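Local atomic coordinates of pyridine synthase TbtD (PDB entry 5WA3), a protein that probably forms the central pyridine ring of a thiopeptide of the thiomuracin type by a formal [4+2] cycloaddition that closes the peptide macrocycle. Residues Arg12-Tyr17 with Thr122-Gly127. Residues are numbered along the deposited sequence; the frame is centred on the assembly and turned at random.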
ATOM      1  N   ARG A  12      15.617  10.895   3.844  1.00 78.42           N
ATOM      2  CA  ARG A  12      15.455   9.509   3.484  1.00 77.28           C
ATOM      3  C   ARG A  12      16.373   8.605   4.302  1.00 75.79           C
ATOM      4  O   ARG A  12      17.590   8.820   4.348  1.00 82.07           O
ATOM      5  CB  ARG A  12      15.713   9.368   1.974  1.00 90.53           C
ATOM      6  CG  ARG A  12      14.817  10.277   1.092  1.00 94.50           C
ATOM      7  CD  ARG A  12      15.126  10.279  -0.413  1.00 91.40           C
ATOM      8  NE  ARG A  12      16.558  10.398  -0.673  1.00 96.45           N
ATOM      9  CZ  ARG A  12      17.150  10.087  -1.818  1.00 94.76           C
ATOM     10  NH1 ARG A  12      16.441   9.670  -2.869  1.00100.98           N
ATOM     11  NH2 ARG A  12      18.471  10.203  -1.908  1.00 87.87           N
ATOM     12  N   PHE A  13      15.783   7.601   4.956  1.00 71.01           N
ATOM     13  CA  PHE A  13      16.548   6.489   5.553  1.00 70.21           C
ATOM     14  C   PHE A  13      16.263   5.107   4.996  1.00 61.86           C
ATOM     15  O   PHE A  13      15.128   4.775   4.691  1.00 68.03           O
ATOM     16  CB  PHE A  13      16.269   6.409   7.034  1.00 77.32           C
ATOM     17  CG  PHE A  13      16.684   7.619   7.756  1.00 90.40           C
ATOM     18  CD1 PHE A  13      17.983   7.752   8.179  1.00 93.29           C
ATOM     19  CD2 PHE A  13      15.791   8.656   7.955  1.00 91.68           C
ATOM     20  CE1 PHE A  13      18.390   8.898   8.817  1.00 93.10           C
ATOM     21  CE2 PHE A  13      16.183   9.788   8.609  1.00 88.81           C
ATOM     22  CZ  PHE A  13      17.489   9.910   9.040  1.00 89.32           C
ATOM     23  N   ARG A  14      17.297   4.288   4.973  1.00 57.95           N
ATOM     24  CA  ARG A  14      17.235   2.871   4.614  1.00 60.93           C
ATOM     25  C   ARG A  14      17.401   1.946   5.851  1.00 67.57           C
ATOM     26  O   ARG A  14      18.438   2.003   6.541  1.00 62.64           O
ATOM     27  CB  ARG A  14      18.396   2.611   3.661  1.00 60.78           C
ATOM     28  CG  ARG A  14      18.443   1.239   3.068  1.00 62.77           C
ATOM     29  CD  ARG A  14      19.761   0.991   2.342  1.00 66.20           C
ATOM     30  NE  ARG A  14      19.729  -0.397   1.907  1.00 72.51           N
ATOM     31  CZ  ARG A  14      19.177  -0.862   0.789  1.00 66.99           C
ATOM     32  NH1 ARG A  14      18.684  -0.057  -0.126  1.00 90.97           N
ATOM     33  NH2 ARG A  14      19.182  -2.155   0.563  1.00 73.04           N
ATOM     34  N   VAL A  15      16.420   1.080   6.092  1.00 64.43           N
ATOM     35  CA  VAL A  15      16.541  -0.022   7.095  1.00 68.50           C
ATOM     36  C   VAL A  15      16.632  -1.410   6.461  1.00 61.06           C
ATOM     37  O   VAL A  15      15.622  -1.968   6.110  1.00 68.54           O
ATOM     38  CB  VAL A  15      15.319  -0.062   8.029  1.00 63.71           C
ATOM     39  CG1 VAL A  15      15.614  -0.968   9.217  1.00 63.14           C
ATOM     40  CG2 VAL A  15      14.928   1.354   8.423  1.00 67.15           C
ATOM     41  N   ASP A  16      17.813  -1.964   6.282  1.00 57.74           N
ATOM     42  CA  ASP A  16      17.916  -3.338   5.802  1.00 55.86           C
ATOM     43  C   ASP A  16      17.362  -4.421   6.796  1.00 64.76           C
ATOM     44  O   ASP A  16      17.700  -4.447   7.992  1.00 77.46           O
ATOM     45  CB  ASP A  16      19.350  -3.632   5.458  1.00 56.59           C
ATOM     46  CG  ASP A  16      19.786  -2.965   4.174  1.00 63.64           C
ATOM     47  OD1 ASP A  16      19.765  -3.617   3.099  1.00 76.92           O
ATOM     48  OD2 ASP A  16      20.137  -1.781   4.216  1.00 69.39           O
ATOM     49  N   TYR A  17      16.481  -5.273   6.287  1.00 60.72           N
ATOM     50  CA  TYR A  17      15.899  -6.421   7.009  1.00 59.30           C
ATOM     51  C   TYR A  17      15.512  -7.468   5.930  1.00 59.51           C
ATOM     52  O   TYR A  17      14.371  -7.583   5.468  1.00 66.45           O
ATOM     53  CB  TYR A  17      14.690  -5.959   7.786  1.00 60.91           C
ATOM     54  CG  TYR A  17      14.305  -6.718   9.043  1.00 65.69           C
ATOM     55  CD1 TYR A  17      15.241  -7.249   9.928  1.00 59.72           C
ATOM     56  CD2 TYR A  17      12.974  -6.784   9.405  1.00 73.50           C
ATOM     57  CE1 TYR A  17      14.840  -7.892  11.073  1.00 61.92           C
ATOM     58  CE2 TYR A  17      12.560  -7.401  10.561  1.00 75.28           C
ATOM     59  CZ  TYR A  17      13.479  -7.961  11.386  1.00 70.13           C
ATOM     60  OH  TYR A  17      12.954  -8.528  12.526  1.00 66.61           O
ATOM     61  N   THR A 122      20.593  -3.009   9.355  1.00 74.27           N
ATOM     62  CA  THR A 122      21.373  -1.797   9.380  1.00 67.83           C
ATOM     63  C   THR A 122      20.569  -0.576   9.023  1.00 68.44           C
ATOM     64  O   THR A 122      19.587  -0.677   8.280  1.00 85.62           O
ATOM     65  CB  THR A 122      22.465  -1.998   8.359  1.00 72.20           C
ATOM     66  OG1 THR A 122      23.274  -3.033   8.877  1.00 88.30           O
ATOM     67  CG2 THR A 122      23.314  -0.826   8.183  1.00 77.84           C
ATOM     68  N   ILE A 123      21.016   0.586   9.527  1.00 58.62           N
ATOM     69  CA  ILE A 123      20.393   1.892   9.200  1.00 54.34           C
ATOM     70  C   ILE A 123      21.356   2.772   8.407  1.00 52.94           C
ATOM     71  O   ILE A 123      22.567   2.561   8.453  1.00 73.02           O
ATOM     72  CB  ILE A 123      19.840   2.561  10.432  1.00 51.50           C
ATOM     73  CG1 ILE A 123      19.109   1.511  11.264  1.00 54.10           C
ATOM     74  CG2 ILE A 123      18.961   3.727  10.046  1.00 50.65           C
ATOM     75  CD1 ILE A 123      18.417   2.065  12.473  1.00 65.18           C
ATOM     76  N   HIS A 124      20.829   3.603   7.527  1.00 62.66           N
ATOM     77  CA  HIS A 124      21.675   4.456   6.677  1.00 63.15           C
ATOM     78  C   HIS A 124      20.872   5.692   6.409  1.00 68.28           C
ATOM     79  O   HIS A 124      19.662   5.624   6.236  1.00 65.83           O
ATOM     80  CB  HIS A 124      22.058   3.851   5.362  1.00 60.84           C
ATOM     81  CG  HIS A 124      22.795   2.545   5.443  1.00 73.60           C
ATOM     82  ND1 HIS A 124      24.162   2.451   5.281  1.00 75.86           N
ATOM     83  CD2 HIS A 124      22.342   1.265   5.541  1.00 78.26           C
ATOM     84  CE1 HIS A 124      24.529   1.179   5.323  1.00 80.33           C
ATOM     85  NE2 HIS A 124      23.444   0.439   5.474  1.00 80.88           N
ATOM     86  N   ALA A 125      21.550   6.831   6.510  1.00 82.53           N
ATOM     87  CA  ALA A 125      20.986   8.113   6.168  1.00 80.35           C
ATOM     88  C   ALA A 125      21.203   8.189   4.661  1.00 87.49           C
ATOM     89  O   ALA A 125      22.213   7.654   4.144  1.00 94.01           O
ATOM     90  CB  ALA A 125      21.724   9.218   6.897  1.00 73.71           C
ATOM     91  N   GLU A 126      20.255   8.781   3.943  1.00 77.30           N
ATOM     92  CA  GLU A 126      20.431   8.912   2.501  1.00 83.22           C
ATOM     93  C   GLU A 126      20.319  10.336   1.936  1.00 80.76           C
ATOM     94  O   GLU A 126      20.647  10.547   0.791  1.00 85.28           O
ATOM     95  CB  GLU A 126      19.551   7.877   1.778  1.00 94.81           C
ATOM     96  CG  GLU A 126      20.096   6.441   1.952  1.00 94.64           C
ATOM     97  CD  GLU A 126      19.290   5.368   1.242  1.00 95.16           C
ATOM     98  OE1 GLU A 126      18.041   5.479   1.211  1.00 99.71           O
ATOM     99  OE2 GLU A 126      19.909   4.405   0.727  1.00 96.81           O
ATOM    100  N   GLY A 127      19.956  11.324   2.738  1.00 73.78           N
ATOM    101  CA  GLY A 127      19.910  12.683   2.240  1.00 79.42           C
ATOM    102  C   GLY A 127      18.492  13.073   1.954  1.00 89.35           C
ATOM    103  O   GLY A 127      17.546  12.440   2.437  1.00 85.22           O
TER
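Arg12 is gripped at both of its backbone polar groups: its N donates to Gly127 O at 2.8 Å, while its O accepts from Glu126 N at 2.7 Å. Two successive residues thus face one, a beta bulge in strand 123-128, and Glu126 leans across so that its carboxylate comes over Arg14 CB. Past the bulge the antiparallel pairing resumes: Arg14 N reaches His124 O at 3.0 Å, with a weak, bent return bond from His124 N to Arg14 O, and Asp16 N meets Thr122 O at 3.0 Å.

Arg14 CG stands anti to the backbone N (chi1 -175°), and the extended chain brings the guanidinium side-on to Asp16, NE to OD2 at 2.7 Å and NH2 to OD1 at 3.0 Å. Ser118 also bonds Asp16 OD2, and Arg51 O takes Arg14 NH2. The His124 ring runs alongside Arg14, its plane turned 70° from the guanidinium, with CD2 4.1 Å from Arg14 CD.

The pairing joins the first and last strands of a ferredoxin-like beta-alpha-beta-beta-alpha-beta unit: 9-16 is an inner strand, 123-128 an outermost one. The face away from Arg14 and His124 carries Phe13, Val15, Ile123 and Ala125. Phe13 brings CE1 to Ala125 CB at 3.9 Å, and its ring edge lies against His124 O. Helix 64-85 packs Ile75 onto both Phe13 and Ile123, whereas Val15 meets Leu25 of helix 22-35.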